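Local structure of separin (Saccharomyces cerevisiae, 5U1T) at residues Leu1130-Ile1135 with Tyr1400-Gln1405; Leu1360-Ser1365 with Phe1369-Leu1374. The protein acts as a caspase-like cysteine protease that cleaves the cohesin subunit MCD1/SCC1 at the onset of anaphase so that chromosomes can segregate. All coordinates share one frame; numbering follows the deposited sequence.

Contact 1 of 2, residues Leu1130-Ile1135 with Tyr1400-Gln1405; sequences LNINVI and YQLPLQ
Leu1130 and Tyr1400 bring the two backbones closest, with 7.8 Å between their CA atoms, so the segments meet largely through side chains and do not pair as strands. An inverse gamma turn centred on Asn1131 precedes the strand that runs on to 1139, while Tyr1400-Gln1405 is mostly loop, with a cis peptide bond before Pro1403. Leu1130 contributes most, its two methyls meeting different atoms. CD1 lies 4.0 Å from CD1 of Leu1402 and also reaches the Tyr1400 ring obliquely, 4.2 Å from that ring's CD1. The other methyl, CD2, rests 3.8 Å from the carbonyl O of Tyr1400. With CG placed beside the backbone N and away from the carbonyl carbon (chi1 -67°), Leu1130 extends across to the loop. Two residues on, Ile1132 offers its branch methyl: CG2 approaches CD2 of Leu1402 at 4.0 Å, the two side chains crossing at about a right angle. Leucine suits position 1402 because its forked end serves both neighbours, CD1 for Leu1130 and CD2 for Ile1132, and isoleucine suits the strand with its beta-branch. Leu1395 of helix 1388-1397 touches Leu1130, Tyr1400 and Leu1402, and Phe1356 adds to the surround of Leu1402. Tyrosine is amphipathic here, its ring joining the apolar cluster while its OH is hydrogen-bonded to Asn1392 and Ser1396 of the same helix. Between the segments themselves, then, the attraction is dispersive and hydrophobic, a small apolar patch of methyls and the tyrosine ring, whereas the polar bonding that fixes Tyr1400 runs to the helix.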
loop_
_atom_site.group_PDB
_atom_site.type_symbol
_atom_site.label_atom_id
_atom_site.label_comp_id
_atom_site.label_asym_id
_atom_site.label_seq_id
_atom_site.Cartn_x
_atom_site.Cartn_y
_atom_site.Cartn_z
ATOM N N LEU A 1130 -6.914 -7.091 -57.785
ATOM C CA LEU A 1130 -5.538 -6.754 -58.089
ATOM C C LEU A 1130 -4.765 -7.989 -58.510
ATOM O O LEU A 1130 -4.830 -9.041 -57.868
ATOM C CB LEU A 1130 -4.868 -6.093 -56.893
ATOM C CG LEU A 1130 -5.444 -4.722 -56.551
ATOM C CD1 LEU A 1130 -4.725 -4.121 -55.341
ATOM C CD2 LEU A 1130 -5.381 -3.791 -57.757
ATOM N N ASN A 1131 -4.050 -7.848 -59.618
ATOM C CA ASN A 1131 -3.192 -8.904 -60.134
ATOM C C ASN A 1131 -1.869 -8.912 -59.362
ATOM O O ASN A 1131 -0.821 -8.522 -59.884
ATOM C CB ASN A 1131 -2.966 -8.710 -61.640
ATOM C CG ASN A 1131 -2.094 -9.792 -62.255
ATOM O OD1 ASN A 1131 -2.170 -10.973 -61.881
ATOM N ND2 ASN A 1131 -1.251 -9.392 -63.212
ATOM N N ILE A 1132 -1.940 -9.331 -58.101
ATOM C CA ILE A 1132 -0.768 -9.410 -57.233
ATOM C C ILE A 1132 -0.770 -10.688 -56.430
ATOM O O ILE A 1132 -1.792 -11.356 -56.308
ATOM C CB ILE A 1132 -0.694 -8.238 -56.236
ATOM C CG1 ILE A 1132 -2.034 -8.053 -55.515
ATOM C CG2 ILE A 1132 -0.253 -6.975 -56.934
ATOM C CD1 ILE A 1132 -1.975 -7.048 -54.398
ATOM N N ASN A 1133 0.394 -11.029 -55.896
ATOM C CA ASN A 1133 0.485 -12.051 -54.869
ATOM C C ASN A 1133 0.656 -11.382 -53.515
ATOM O O ASN A 1133 1.346 -10.358 -53.390
ATOM C CB ASN A 1133 1.647 -13.004 -55.114
ATOM C CG ASN A 1133 1.418 -13.922 -56.284
ATOM O OD1 ASN A 1133 0.294 -14.089 -56.754
ATOM N ND2 ASN A 1133 2.490 -14.544 -56.751
ATOM N N VAL A 1134 -0.003 -11.948 -52.513
ATOM C CA VAL A 1134 0.211 -11.536 -51.141
ATOM C C VAL A 1134 0.592 -12.782 -50.369
ATOM O O VAL A 1134 -0.204 -13.690 -50.196
ATOM C CB VAL A 1134 -1.019 -10.867 -50.540
ATOM C CG1 VAL A 1134 -0.605 -10.008 -49.374
ATOM C CG2 VAL A 1134 -1.707 -10.008 -51.582
ATOM N N ILE A 1135 1.840 -12.834 -49.941
ATOM C CA ILE A 1135 2.398 -14.046 -49.388
ATOM C C ILE A 1135 2.879 -13.798 -47.960
ATOM O O ILE A 1135 3.741 -12.940 -47.735
ATOM C CB ILE A 1135 3.546 -14.547 -50.255
ATOM C CG1 ILE A 1135 3.007 -14.895 -51.641
ATOM C CG2 ILE A 1135 4.219 -15.733 -49.625
ATOM C CD1 ILE A 1135 4.052 -15.355 -52.637
ATOM N N TYR A 1400 -6.570 1.701 -54.477
ATOM C CA TYR A 1400 -6.173 0.438 -55.053
ATOM C C TYR A 1400 -5.469 0.627 -56.373
ATOM O O TYR A 1400 -5.773 -0.017 -57.347
ATOM C CB TYR A 1400 -7.369 -0.475 -55.203
ATOM C CG TYR A 1400 -7.943 -0.880 -53.891
ATOM C CD1 TYR A 1400 -7.276 -1.746 -53.071
ATOM C CD2 TYR A 1400 -9.144 -0.382 -53.457
ATOM C CE1 TYR A 1400 -7.794 -2.112 -51.857
ATOM C CE2 TYR A 1400 -9.666 -0.749 -52.240
ATOM C CZ TYR A 1400 -8.976 -1.613 -51.455
ATOM O OH TYR A 1400 -9.478 -1.982 -50.263
ATOM N N GLN A 1401 -4.499 1.511 -56.388
ATOM C CA GLN A 1401 -3.883 1.903 -57.613
ATOM C C GLN A 1401 -2.413 1.744 -57.428
ATOM O O GLN A 1401 -1.798 2.548 -56.773
ATOM C CB GLN A 1401 -4.193 3.366 -57.866
ATOM C CG GLN A 1401 -5.656 3.670 -58.149
ATOM C CD GLN A 1401 -5.927 5.147 -58.323
ATOM O OE1 GLN A 1401 -5.193 5.978 -57.814
ATOM N NE2 GLN A 1401 -6.983 5.475 -59.045
ATOM N N LEU A 1402 -1.841 0.699 -58.000
ATOM C CA LEU A 1402 -0.401 0.490 -57.944
ATOM C C LEU A 1402 0.206 0.830 -59.267
ATOM O O LEU A 1402 -0.291 0.432 -60.289
ATOM C CB LEU A 1402 -0.083 -0.966 -57.646
ATOM C CG LEU A 1402 -0.473 -1.580 -56.313
ATOM C CD1 LEU A 1402 -1.934 -1.346 -56.037
ATOM C CD2 LEU A 1402 -0.175 -3.055 -56.345
ATOM N N PRO A 1403 1.290 1.565 -59.253
ATOM C CA PRO A 1403 1.984 1.912 -58.026
ATOM C C PRO A 1403 1.526 3.250 -57.477
ATOM O O PRO A 1403 0.634 3.865 -58.024
ATOM C CB PRO A 1403 3.434 2.000 -58.471
ATOM C CG PRO A 1403 3.380 2.198 -59.929
ATOM C CD PRO A 1403 2.198 1.439 -60.388
ATOM N N LEU A 1404 2.201 3.725 -56.457
ATOM C CA LEU A 1404 1.834 4.997 -55.905
ATOM C C LEU A 1404 2.469 6.152 -56.627
ATOM O O LEU A 1404 3.602 6.486 -56.372
ATOM C CB LEU A 1404 2.228 5.066 -54.448
ATOM C CG LEU A 1404 1.253 5.856 -53.601
ATOM C CD1 LEU A 1404 -0.139 5.300 -53.778
ATOM C CD2 LEU A 1404 1.661 5.773 -52.157
ATOM N N GLN A 1405 1.762 6.735 -57.575
ATOM C CA GLN A 1405 2.270 7.932 -58.203
ATOM C C GLN A 1405 2.554 8.970 -57.153
ATOM O O GLN A 1405 1.681 9.371 -56.416
ATOM C CB GLN A 1405 1.271 8.488 -59.202
ATOM C CG GLN A 1405 0.442 7.444 -59.913
ATOM C CD GLN A 1405 0.430 7.630 -61.413
ATOM O OE1 GLN A 1405 1.468 7.595 -62.065
ATOM N NE2 GLN A 1405 -0.751 7.813 -61.968
#

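Contact 2 of 2, residues Leu1360-Ser1365 with Phe1369-Leu1374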
loop_
_atom_site.group_PDB
_atom_site.type_symbol
_atom_site.label_atom_id
_atom_site.label_comp_id
_atom_site.label_asym_id
_atom_site.label_seq_id
_atom_site.Cartn_x
_atom_site.Cartn_y
_atom_site.Cartn_z
ATOM N N LEU A 1360 4.877 -9.118 -49.448
ATOM C CA LEU A 1360 5.257 -10.055 -48.392
ATOM C C LEU A 1360 4.767 -9.582 -47.032
ATOM O O LEU A 1360 5.303 -8.629 -46.457
ATOM C CB LEU A 1360 6.769 -10.238 -48.332
ATOM C CG LEU A 1360 7.484 -10.909 -49.487
ATOM C CD1 LEU A 1360 8.964 -10.959 -49.175
ATOM C CD2 LEU A 1360 6.911 -12.287 -49.684
ATOM N N VAL A 1361 3.737 -10.232 -46.522
ATOM C CA VAL A 1361 3.345 -10.009 -45.144
ATOM C C VAL A 1361 4.342 -10.725 -44.246
ATOM O O VAL A 1361 4.270 -11.942 -44.088
ATOM C CB VAL A 1361 1.942 -10.512 -44.873
ATOM C CG1 VAL A 1361 1.561 -10.273 -43.416
ATOM C CG2 VAL A 1361 0.972 -9.854 -45.820
ATOM N N VAL A 1362 5.279 -9.973 -43.684
ATOM C CA VAL A 1362 6.362 -10.563 -42.907
ATOM C C VAL A 1362 6.136 -10.410 -41.396
ATOM O O VAL A 1362 6.046 -9.293 -40.874
ATOM C CB VAL A 1362 7.717 -9.943 -43.302
ATOM C CG1 VAL A 1362 8.850 -10.573 -42.501
ATOM C CG2 VAL A 1362 7.952 -10.126 -44.815
ATOM N N SER A 1363 6.020 -11.540 -40.705
ATOM C CA SER A 1363 5.795 -11.529 -39.262
ATOM C C SER A 1363 7.032 -10.980 -38.566
ATOM O O SER A 1363 8.136 -11.084 -39.098
ATOM C CB SER A 1363 5.474 -12.932 -38.747
ATOM O OG SER A 1363 6.649 -13.728 -38.663
ATOM N N SER A 1364 6.850 -10.394 -37.388
ATOM C CA SER A 1364 7.972 -9.830 -36.646
ATOM C C SER A 1364 9.082 -10.872 -36.416
ATOM O O SER A 1364 10.270 -10.540 -36.452
ATOM C CB SER A 1364 7.491 -9.226 -35.303
ATOM O OG SER A 1364 7.027 -10.200 -34.368
ATOM N N SER A 1365 8.710 -12.133 -36.210
ATOM C CA SER A 1365 9.723 -13.151 -35.985
ATOM C C SER A 1365 10.568 -13.389 -37.235
ATOM O O SER A 1365 11.716 -13.832 -37.127
ATOM C CB SER A 1365 9.094 -14.462 -35.529
ATOM O OG SER A 1365 8.409 -15.093 -36.587
ATOM N N PHE A 1369 15.317 -11.695 -41.440
ATOM C CA PHE A 1369 15.853 -12.385 -42.619
ATOM C C PHE A 1369 15.687 -11.537 -43.876
ATOM O O PHE A 1369 14.618 -10.996 -44.138
ATOM C CB PHE A 1369 15.186 -13.754 -42.815
ATOM C CG PHE A 1369 15.673 -14.807 -41.864
ATOM C CD1 PHE A 1369 16.884 -15.455 -42.081
ATOM C CD2 PHE A 1369 14.919 -15.154 -40.735
ATOM C CE1 PHE A 1369 17.344 -16.442 -41.189
ATOM C CE2 PHE A 1369 15.375 -16.137 -39.834
ATOM C CZ PHE A 1369 16.589 -16.779 -40.068
ATOM N N PRO A 1370 16.762 -11.413 -44.655
ATOM C CA PRO A 1370 16.703 -10.692 -45.929
ATOM C C PRO A 1370 16.070 -11.560 -47.015
ATOM O O PRO A 1370 16.753 -11.972 -47.951
ATOM C CB PRO A 1370 18.172 -10.404 -46.229
ATOM C CG PRO A 1370 18.902 -11.539 -45.582
ATOM C CD PRO A 1370 18.113 -11.916 -44.359
ATOM N N TRP A 1371 14.773 -11.831 -46.879
ATOM C CA TRP A 1371 14.068 -12.737 -47.776
ATOM C C TRP A 1371 14.261 -12.349 -49.235
ATOM O O TRP A 1371 14.480 -13.204 -50.098
ATOM C CB TRP A 1371 12.573 -12.777 -47.447
ATOM C CG TRP A 1371 12.284 -13.294 -46.086
ATOM C CD1 TRP A 1371 11.827 -12.576 -45.022
ATOM C CD2 TRP A 1371 12.450 -14.638 -45.621
ATOM N NE1 TRP A 1371 11.693 -13.384 -43.938
ATOM C CE2 TRP A 1371 12.069 -14.655 -44.271
ATOM C CE3 TRP A 1371 12.871 -15.834 -46.219
ATOM C CZ2 TRP A 1371 12.098 -15.822 -43.500
ATOM C CZ3 TRP A 1371 12.901 -16.997 -45.445
ATOM C CH2 TRP A 1371 12.520 -16.975 -44.107
ATOM N N GLU A 1372 14.201 -11.047 -49.487
ATOM C CA GLU A 1372 14.210 -10.518 -50.836
ATOM C C GLU A 1372 15.498 -10.857 -51.578
ATOM O O GLU A 1372 15.584 -10.670 -52.777
ATOM C CB GLU A 1372 13.988 -9.000 -50.812
ATOM C CG GLU A 1372 12.643 -8.575 -50.201
ATOM C CD GLU A 1372 12.692 -8.357 -48.673
ATOM O OE1 GLU A 1372 13.651 -8.823 -48.020
ATOM O OE2 GLU A 1372 11.769 -7.709 -48.130
ATOM N N CYS A 1373 16.493 -11.393 -50.885
ATOM C CA CYS A 1373 17.735 -11.714 -51.563
ATOM C C CYS A 1373 17.902 -13.205 -51.880
ATOM O O CYS A 1373 18.883 -13.605 -52.511
ATOM C CB CYS A 1373 18.895 -11.179 -50.740
ATOM S SG CYS A 1373 18.867 -9.325 -50.775
ATOM N N LEU A 1374 16.931 -14.022 -51.478
ATOM C CA LEU A 1374 16.860 -15.402 -51.964
ATOM C C LEU A 1374 16.764 -15.407 -53.503
ATOM O O LEU A 1374 16.130 -14.523 -54.096
ATOM C CB LEU A 1374 15.675 -16.137 -51.332
ATOM C CG LEU A 1374 15.815 -16.303 -49.818
ATOM C CD1 LEU A 1374 14.702 -17.159 -49.223
ATOM C CD2 LEU A 1374 17.175 -16.871 -49.479
#
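Leu1360, on strand 1353-1362, directs its side chain at the short 3-10 segment 1371-1373, its CD1 lying 4.4 Å from CB of Trp1371 and just as far from OE2 of Glu1372. OE2 forms a salt bridge with NE of Arg1384, which probably eases the placing of a carboxylate beside a methyl in this buried site. Val1361 turns instead to the adjoining strand, as expected from the alternation of side chains along a strand. Val1362 approaches the indole obliquely, its CG1 4.2 Å from NE1 of Trp1371; with its compact, beta-branched shape it suits both the strand and the broad ring. Beyond the strand, OG of Ser1363 and OG of Ser1365 are hydrogen-bonded at 3.0 Å. Trp1371 is well fixed: NE1 donates to the carbonyl O of Cys1366, CB of Phe1369 lies over one face, toward its rim, 3.5 Å above the plane, and Leu1374 CD1 sits in plane at the edge. The whole is a crossover connection between neighbouring parallel strands, 1353-1362 and 1382-1385, packed on its own sheet as in a beta-alpha-beta unit, but with a 3-10 turn where a helix would be usual.

Followed from the N terminus, the chain enters contact 1 at Leu1130-Ile1135 and then makes an excursion of 264 residues before Tyr1400-Gln1405 completes it. Contact 2 falls within that excursion and closes a far tighter loop, with three residues between Leu1360-Ser1365 and Phe1369-Leu1374; the two are nested, not crossed. Their centres lie about 18 Å apart, yet they share a sheet, since strands 1132-1139 and 1353-1362 run side by side in parallel. There the backbone of Ile1135 probably accepts a hydrogen bond, its O 3.0 Å from N of Val1361. Contact 1 thus ties the chain entering strand 1132-1139 to the loop after helix 1388-1397, and contact 2 ties its neighbour's end to the following crossover.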